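Local coordinates for protein glycosyl transferase family 8 (Streptococcus pneumoniae, PDB 5GVV) that transfers galactose from UDP-galactose to the terminal glucose of the serine-rich repeat protein PsrP already carrying GlcNAc and glucose, at residues L55-G60 against E261-S266; G387-P390 against K396-A399; S133-G138 against Q212-I217. One frame throughout, in Å; residues are numbered along the deposited sequence.

The three contacts are separate, and no two touch. Interaction 1 joins the ends of helices 45-57 and 255-263, away from the annotated sites. Interaction 3 is nested inside the loop of chain that interaction 1 closes, with centres about 37 Å apart. It is the one nearest the active site: the side chain of Phe135 lies about 13 Å from the bound UDP and about 13 Å from the manganese ion. Interaction 2 comes last in the chain, between the edge strand 387-389 of the six-strand parallel sheet and helix 395-402, with its centre about 41 Å from that of interaction 1. Interactions 2 and 3 lie on opposite sides of the chain's centre, about 65 Å apart between centres.

Interaction 1: residues L55-G60 against E261-S266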
loop_
_atom_site.group_PDB
_atom_site.type_symbol
_atom_site.label_atom_id
_atom_site.label_comp_id
_atom_site.label_asym_id
_atom_site.label_seq_id
_atom_site.Cartn_x
_atom_site.Cartn_y
_atom_site.Cartn_z
ATOM N N LEU A 55 -8.992 3.663 -15.931
ATOM C CA LEU A 55 -8.254 3.886 -17.169
ATOM C C LEU A 55 -9.198 3.964 -18.363
ATOM O O LEU A 55 -9.034 4.820 -19.232
ATOM C CB LEU A 55 -7.213 2.784 -17.387
ATOM C CG LEU A 55 -5.782 3.102 -16.953
ATOM C CD1 LEU A 55 -5.238 4.269 -17.752
ATOM C CD2 LEU A 55 -5.730 3.418 -15.469
ATOM N N GLN A 56 -10.192 3.078 -18.395
ATOM C CA GLN A 56 -11.167 3.062 -19.482
ATOM C C GLN A 56 -12.029 4.323 -19.506
ATOM O O GLN A 56 -12.359 4.844 -20.576
ATOM C CB GLN A 56 -12.048 1.811 -19.382
ATOM C CG GLN A 56 -11.279 0.504 -19.609
ATOM C CD GLN A 56 -12.143 -0.722 -19.438
ATOM O OE1 GLN A 56 -13.273 -0.635 -18.960
ATOM N NE2 GLN A 56 -11.617 -1.878 -19.826
ATOM N N GLU A 57 -12.396 4.810 -18.326
ATOM C CA GLU A 57 -13.206 6.017 -18.227
ATOM C C GLU A 57 -12.440 7.235 -18.738
ATOM O O GLU A 57 -13.046 8.232 -19.141
ATOM C CB GLU A 57 -13.689 6.219 -16.783
ATOM C CG GLU A 57 -14.749 5.203 -16.364
ATOM C CD GLU A 57 -15.184 5.328 -14.915
ATOM O OE1 GLU A 57 -14.451 5.931 -14.105
ATOM O OE2 GLU A 57 -16.269 4.806 -14.585
HETATM N N MSE A 58 -11.144 7.128 -18.748
HETATM C CA MSE A 58 -10.284 8.200 -19.217
HETATM C C MSE A 58 -9.870 7.928 -20.671
HETATM O O MSE A 58 -9.014 8.608 -21.197
HETATM C CB MSE A 58 -9.090 8.442 -18.298
HETATM C CG MSE A 58 -9.531 8.955 -16.915
HETATM SE SE MSE A 58 -7.861 9.281 -15.902
HETATM C CE MSE A 58 -7.000 7.627 -15.500
ATOM N N GLY A 59 -10.507 6.940 -21.305
ATOM C CA GLY A 59 -10.281 6.621 -22.703
ATOM C C GLY A 59 -9.113 5.691 -22.968
ATOM O O GLY A 59 -8.595 5.646 -24.089
ATOM N N GLY A 60 -8.697 4.944 -21.948
ATOM C CA GLY A 60 -7.560 4.048 -22.092
ATOM C C GLY A 60 -7.886 2.637 -21.636
ATOM O O GLY A 60 -9.041 2.219 -21.693
ATOM N N GLU A 261 -11.170 15.764 -12.663
ATOM C CA GLU A 261 -10.500 16.745 -13.513
ATOM C C GLU A 261 -10.783 16.476 -14.989
ATOM O O GLU A 261 -11.098 17.395 -15.747
ATOM C CB GLU A 261 -8.989 16.728 -13.266
ATOM C CG GLU A 261 -8.575 17.214 -11.888
ATOM C CD GLU A 261 -8.542 18.728 -11.782
ATOM O OE1 GLU A 261 -8.619 19.406 -12.831
ATOM O OE2 GLU A 261 -8.433 19.239 -10.646
ATOM N N TRP A 262 -10.664 15.214 -15.395
ATOM C CA TRP A 262 -10.937 14.831 -16.776
ATOM C C TRP A 262 -12.423 14.942 -17.106
ATOM O O TRP A 262 -12.785 15.455 -18.164
ATOM C CB TRP A 262 -10.437 13.408 -17.055
ATOM C CG TRP A 262 -8.939 13.313 -17.091
ATOM C CD1 TRP A 262 -8.135 12.647 -16.210
ATOM C CD2 TRP A 262 -8.067 13.923 -18.048
ATOM N NE1 TRP A 262 -6.816 12.799 -16.567
ATOM C CE2 TRP A 262 -6.748 13.581 -17.694
ATOM C CE3 TRP A 262 -8.275 14.722 -19.179
ATOM C CZ2 TRP A 262 -5.639 14.017 -18.426
ATOM C CZ3 TRP A 262 -7.178 15.149 -19.905
ATOM C CH2 TRP A 262 -5.877 14.796 -19.528
ATOM N N PHE A 263 -13.281 14.469 -16.202
ATOM C CA PHE A 263 -14.726 14.514 -16.427
ATOM C C PHE A 263 -15.228 15.960 -16.535
ATOM O O PHE A 263 -16.122 16.256 -17.329
ATOM C CB PHE A 263 -15.490 13.788 -15.311
ATOM C CG PHE A 263 -15.239 12.298 -15.243
ATOM C CD1 PHE A 263 -14.362 11.668 -16.118
ATOM C CD2 PHE A 263 -15.903 11.525 -14.293
ATOM C CE1 PHE A 263 -14.135 10.301 -16.038
ATOM C CE2 PHE A 263 -15.691 10.157 -14.210
ATOM C CZ PHE A 263 -14.804 9.543 -15.084
ATOM N N SER A 264 -14.649 16.861 -15.747
ATOM C CA SER A 264 -15.083 18.257 -15.774
ATOM C C SER A 264 -14.698 18.969 -17.075
ATOM O O SER A 264 -15.204 20.055 -17.363
ATOM C CB SER A 264 -14.549 19.023 -14.559
ATOM O OG SER A 264 -13.132 19.068 -14.556
ATOM N N LYS A 265 -13.812 18.359 -17.860
ATOM C CA LYS A 265 -13.482 18.889 -19.178
ATOM C C LYS A 265 -14.097 18.001 -20.249
ATOM O O LYS A 265 -13.665 18.010 -21.408
ATOM C CB LYS A 265 -11.970 19.005 -19.352
ATOM C CG LYS A 265 -11.312 19.708 -18.175
ATOM C CD LYS A 265 -10.021 20.421 -18.557
ATOM C CE LYS A 265 -9.600 21.380 -17.439
ATOM N NZ LYS A 265 -8.221 21.928 -17.621
ATOM N N SER A 266 -15.106 17.235 -19.838
ATOM C CA SER A 266 -15.885 16.382 -20.740
ATOM C C SER A 266 -15.094 15.237 -21.371
ATOM O O SER A 266 -15.520 14.662 -22.380
ATOM C CB SER A 266 -16.587 17.221 -21.813
ATOM O OG SER A 266 -17.483 18.147 -21.218
#
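Met58 and Trp262 cross at about a right angle. Met58 is present as selenomethionine, and its SE sits 3.4 Å from CD1 of Trp262. The selenium lies 52° off the normal of the five-membered ring, 4.2 Å from its centroid, so this Met-aromatic contact is oblique. The Met58 chain runs straight to the selenium and bends only at chi3 (-69°), which turns CE away from the indole. Trp262 NE1 is engaged elsewhere, by a hydrogen bond to Cys28 O of helix 17-30.

Glu57 and Phe263 form the second pair. OE1 of Glu57 meets the edge of the Phe263 ring in its plane, 3.8 Å from CZ. The carboxylate and ring planes are 69° apart. CB of Glu57 also touches CZ of Phe263, at 3.9 Å.

Both segments are helix ends closed by Schellman motifs, with Gly59 and Ser266 as the C-prime residues. The contact thus joins two helix C-termini.

No hydrogen bond crosses between the segments. The contact therefore probably rests on dispersion, between the selenium and the indole and between Glu57 CB and the Phe263 ring. A weak attraction between the carboxylate and the ring's positively polarised C-H edge may add to it.

Interaction 2: residues G387-P390 against K396-A399; sequences GIYP and KMVA
Tyr389 and Met397 meet through different choices of chi1. In Tyr389, CG stands beside the backbone N (chi1 -57°). In Met397, a selenomethionine, CG is instead trans to the N (chi1 -174°), and a bend at chi3 (-74°) then brings CE back to the tyrosine.

The two CB atoms, Tyr389 CB and Met397 CB, are 4.2 Å apart. This is where the strand and helix come together. CE of Met397 approaches the Tyr389 ring obliquely, 4.2 Å from CD2. The other side of the ring outline meets the helix backbone: CD1 of Tyr389 lies 3.9 Å from the carbonyl O of Lys396. The ring then runs back along its own strand, and Tyr389 OH ends 3.9 Å from CA of Gly387.

Pro390 and Lys396 make the outer part of the contact. CG of Pro390 touches CD of Lys396 at 3.6 Å, and the ring and chain cross at about a right angle. Only the methylene part of the lysine is used, since its amino end leads away from the segment 387-390.

The segments belong to a beta-alpha unit near the C-terminus. Strand 387-389 is the outermost on its side of a parallel six-strand sheet with the 3-2-1-4-5-6 order of a Rossmann-like fold, and it pairs with strand 369-372. Helix 395-402 folds back over this edge. Met397 also packs on Ile370 and Phe372 of strand 369-372 and on Leu295 of helix 292-298.

No hydrogen bond or salt bridge crosses between the segments. The contact is held by aliphatic and aromatic packing, with the buried Met397 reaching inward to the sheet and the lysine's methylenes lying against the proline on the outer side.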
loop_
_atom_site.group_PDB
_atom_site.type_symbol
_atom_site.label_atom_id
_atom_site.label_comp_id
_atom_site.label_asym_id
_atom_site.label_seq_id
_atom_site.Cartn_x
_atom_site.Cartn_y
_atom_site.Cartn_z
ATOM N N GLY A 387 -24.982 -32.341 -20.513
ATOM C CA GLY A 387 -24.396 -32.293 -21.840
ATOM C C GLY A 387 -22.928 -32.680 -21.847
ATOM O O GLY A 387 -22.193 -32.353 -20.914
ATOM N N ILE A 388 -22.509 -33.380 -22.900
ATOM C CA ILE A 388 -21.109 -33.756 -23.091
ATOM C C ILE A 388 -20.653 -33.261 -24.465
ATOM O O ILE A 388 -21.202 -33.679 -25.486
ATOM C CB ILE A 388 -20.931 -35.282 -23.015
ATOM C CG1 ILE A 388 -21.330 -35.804 -21.633
ATOM C CG2 ILE A 388 -19.496 -35.672 -23.341
ATOM C CD1 ILE A 388 -21.338 -37.328 -21.534
ATOM N N TYR A 389 -19.645 -32.388 -24.487
ATOM C CA TYR A 389 -19.293 -31.628 -25.689
ATOM C C TYR A 389 -17.891 -31.988 -26.203
ATOM O O TYR A 389 -17.038 -32.422 -25.429
ATOM C CB TYR A 389 -19.451 -30.114 -25.410
ATOM C CG TYR A 389 -20.860 -29.776 -24.964
ATOM C CD1 TYR A 389 -21.867 -29.551 -25.896
ATOM C CD2 TYR A 389 -21.196 -29.739 -23.615
ATOM C CE1 TYR A 389 -23.163 -29.280 -25.500
ATOM C CE2 TYR A 389 -22.490 -29.466 -23.209
ATOM C CZ TYR A 389 -23.469 -29.240 -24.156
ATOM O OH TYR A 389 -24.763 -28.967 -23.767
ATOM N N PRO A 390 -17.659 -31.847 -27.522
ATOM C CA PRO A 390 -16.362 -32.255 -28.087
ATOM C C PRO A 390 -15.213 -31.310 -27.743
ATOM O O PRO A 390 -15.295 -30.108 -28.011
ATOM C CB PRO A 390 -16.616 -32.254 -29.601
ATOM C CG PRO A 390 -17.758 -31.311 -29.797
ATOM C CD PRO A 390 -18.620 -31.449 -28.567
ATOM N N LYS A 396 -18.635 -25.275 -29.000
ATOM C CA LYS A 396 -19.884 -25.931 -28.632
ATOM C C LYS A 396 -20.183 -25.848 -27.133
ATOM O O LYS A 396 -21.347 -25.745 -26.733
ATOM C CB LYS A 396 -19.885 -27.388 -29.112
ATOM C CG LYS A 396 -19.975 -27.514 -30.634
ATOM C CD LYS A 396 -20.093 -28.957 -31.081
ATOM C CE LYS A 396 -20.606 -29.045 -32.517
ATOM N NZ LYS A 396 -19.835 -28.189 -33.465
HETATM N N MSE A 397 -19.152 -25.898 -26.296
HETATM C CA MSE A 397 -19.400 -25.750 -24.863
HETATM C C MSE A 397 -19.634 -24.294 -24.496
HETATM O O MSE A 397 -20.383 -23.997 -23.559
HETATM C CB MSE A 397 -18.279 -26.328 -24.002
HETATM C CG MSE A 397 -18.658 -26.292 -22.508
HETATM SE SE MSE A 397 -17.286 -26.969 -21.359
HETATM C CE MSE A 397 -17.488 -28.848 -21.764
ATOM N N VAL A 398 -18.985 -23.391 -25.230
ATOM C CA VAL A 398 -19.220 -21.959 -25.061
ATOM C C VAL A 398 -20.711 -21.686 -25.204
ATOM O O VAL A 398 -21.332 -21.090 -24.322
ATOM C CB VAL A 398 -18.456 -21.126 -26.101
ATOM C CG1 VAL A 398 -18.811 -19.649 -25.978
ATOM C CG2 VAL A 398 -16.958 -21.317 -25.942
ATOM N N ALA A 399 -21.278 -22.153 -26.313
ATOM C CA ALA A 399 -22.704 -22.016 -26.587
ATOM C C ALA A 399 -23.552 -22.711 -25.522
ATOM O O ALA A 399 -24.601 -22.204 -25.119
ATOM C CB ALA A 399 -23.027 -22.573 -27.965
#

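Interaction 3: residues S133-G138 against Q212-I217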
loop_
_atom_site.group_PDB
_atom_site.type_symbol
_atom_site.label_atom_id
_atom_site.label_comp_id
_atom_site.label_asym_id
_atom_site.label_seq_id
_atom_site.Cartn_x
_atom_site.Cartn_y
_atom_site.Cartn_z
ATOM N N SER A 133 22.535 9.372 -17.696
ATOM C CA SER A 133 22.552 9.004 -16.284
ATOM C C SER A 133 23.064 10.144 -15.403
ATOM O O SER A 133 24.179 10.644 -15.603
ATOM C CB SER A 133 23.398 7.743 -16.075
ATOM O OG SER A 133 23.528 7.429 -14.699
ATOM N N CYS A 134 22.236 10.548 -14.438
ATOM C CA CYS A 134 22.574 11.586 -13.459
ATOM C C CYS A 134 23.235 12.828 -14.053
ATOM O O CYS A 134 24.355 13.179 -13.675
ATOM C CB CYS A 134 23.457 11.006 -12.350
ATOM S SG CYS A 134 22.746 9.552 -11.553
ATOM N N PHE A 135 22.544 13.477 -14.989
ATOM C CA PHE A 135 22.994 14.748 -15.556
ATOM C C PHE A 135 24.367 14.659 -16.221
ATOM O O PHE A 135 24.991 15.688 -16.508
ATOM C CB PHE A 135 22.991 15.843 -14.478
ATOM C CG PHE A 135 21.674 15.982 -13.764
ATOM C CD1 PHE A 135 20.640 16.714 -14.331
ATOM C CD2 PHE A 135 21.468 15.373 -12.533
ATOM C CE1 PHE A 135 19.420 16.839 -13.685
ATOM C CE2 PHE A 135 20.251 15.492 -11.877
ATOM C CZ PHE A 135 19.228 16.234 -12.453
ATOM N N GLY A 136 24.827 13.433 -16.467
ATOM C CA GLY A 136 26.124 13.203 -17.080
ATOM C C GLY A 136 27.183 12.703 -16.108
ATOM O O GLY A 136 28.333 12.482 -16.495
ATOM N N ALA A 137 26.801 12.525 -14.845
ATOM C CA ALA A 137 27.727 12.039 -13.819
ATOM C C ALA A 137 28.024 10.572 -14.017
ATOM O O ALA A 137 29.169 10.132 -13.863
ATOM C CB ALA A 137 27.155 12.262 -12.431
ATOM N N GLY A 138 26.975 9.815 -14.327
ATOM C CA GLY A 138 27.113 8.401 -14.594
ATOM C C GLY A 138 27.461 8.159 -16.045
ATOM O O GLY A 138 27.597 9.099 -16.833
ATOM N N GLN A 212 28.422 20.472 -6.831
ATOM C CA GLN A 212 27.661 21.635 -6.357
ATOM C C GLN A 212 26.626 22.186 -7.341
ATOM O O GLN A 212 25.572 22.676 -6.927
ATOM C CB GLN A 212 28.618 22.759 -5.939
ATOM C CG GLN A 212 29.541 23.222 -7.058
ATOM C CD GLN A 212 30.530 24.279 -6.612
ATOM O OE1 GLN A 212 30.144 25.327 -6.090
ATOM N NE2 GLN A 212 31.817 24.012 -6.822
ATOM N N PHE A 213 26.913 22.096 -8.633
ATOM C CA PHE A 213 26.061 22.730 -9.637
ATOM C C PHE A 213 24.789 21.942 -9.958
ATOM O O PHE A 213 23.864 22.473 -10.577
ATOM C CB PHE A 213 26.867 23.011 -10.903
ATOM C CG PHE A 213 27.999 23.970 -10.686
ATOM C CD1 PHE A 213 27.744 25.317 -10.476
ATOM C CD2 PHE A 213 29.315 23.526 -10.668
ATOM C CE1 PHE A 213 28.784 26.214 -10.264
ATOM C CE2 PHE A 213 30.364 24.413 -10.461
ATOM C CZ PHE A 213 30.097 25.760 -10.256
ATOM N N ILE A 214 24.746 20.679 -9.544
ATOM C CA ILE A 214 23.535 19.878 -9.680
ATOM C C ILE A 214 22.396 20.577 -8.945
ATOM O O ILE A 214 21.242 20.573 -9.399
ATOM C CB ILE A 214 23.731 18.454 -9.104
ATOM C CG1 ILE A 214 24.728 17.655 -9.950
ATOM C CG2 ILE A 214 22.391 17.719 -8.980
ATOM C CD1 ILE A 214 24.265 17.412 -11.371
ATOM N N PHE A 215 22.737 21.193 -7.815
ATOM C CA PHE A 215 21.754 21.847 -6.957
ATOM C C PHE A 215 21.362 23.237 -7.446
ATOM O O PHE A 215 20.478 23.877 -6.870
ATOM C CB PHE A 215 22.265 21.905 -5.512
ATOM C CG PHE A 215 22.478 20.551 -4.899
ATOM C CD1 PHE A 215 21.416 19.864 -4.328
ATOM C CD2 PHE A 215 23.734 19.953 -4.913
ATOM C CE1 PHE A 215 21.601 18.606 -3.774
ATOM C CE2 PHE A 215 23.927 18.694 -4.361
ATOM C CZ PHE A 215 22.859 18.019 -3.792
ATOM N N ASP A 216 22.019 23.699 -8.508
ATOM C CA ASP A 216 21.672 24.978 -9.121
ATOM C C ASP A 216 20.757 24.779 -10.332
ATOM O O ASP A 216 20.294 25.744 -10.942
ATOM C CB ASP A 216 22.935 25.751 -9.514
ATOM C CG ASP A 216 23.745 26.196 -8.311
ATOM O OD1 ASP A 216 23.146 26.440 -7.242
ATOM O OD2 ASP A 216 24.985 26.305 -8.432
ATOM N N ILE A 217 20.502 23.523 -10.686
ATOM C CA ILE A 217 19.562 23.223 -11.757
ATOM C C ILE A 217 18.151 23.566 -11.278
ATOM O O ILE A 217 17.727 23.114 -10.216
ATOM C CB ILE A 217 19.650 21.745 -12.203
ATOM C CG1 ILE A 217 21.097 21.381 -12.550
ATOM C CG2 ILE A 217 18.737 21.477 -13.394
ATOM C CD1 ILE A 217 21.257 20.014 -13.206
#
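Phe135 takes both isoleucines, Ile214 and Ile217, on the same side of its ring plane. These are the apolar contacts that make the interaction. CD1 of Ile214 comes to Phe135 CD2 at 3.7 Å and reaches Phe135 CB at the same distance. CD1 of Ile217 approaches the CD1 side of the ring, 3.5 Å from Phe135 CD1. Both approaches are oblique. The two isoleucines differ in shape. Ile217 is extended (chi2 -171°), and its side chain and that of Phe135 come from opposite directions. Ile214 is folded at chi2 (-63°), and this bend turns its CD1 toward the phenylalanine.

An aromatic contact adds a further partner outside the segments: Phe135 and Phe198 meet edge-to-face.

Hydrogen bonds act within each segment, and none crosses between them. The carbonyl O of Ser133 accepts from Gly136 N at 3.0 Å and from Gly138 N at 3.2 Å. Ala137 N bonds to Cys134 O at 2.8 Å. Phe135 lies within this turn, with its CB directed at the segment 212-217. The short 3-10 segment 214-216 begins at Ile214 and ends just before Ile217, so the two isoleucines stand close enough to share one ring.

The contact is a surface one in the GT-A part of the chain. It ties the loop between strands 128-131 and 145-149 to the loop between helix 203-208 and strand 225-227. Ile214 and Phe215 rest on Ala206 of that helix. Gln212 packs on Met334 and Phe215 on Gln338, both of the second subunit. Beyond the second loop, strand 225-227 ends in His227, a manganese ligand.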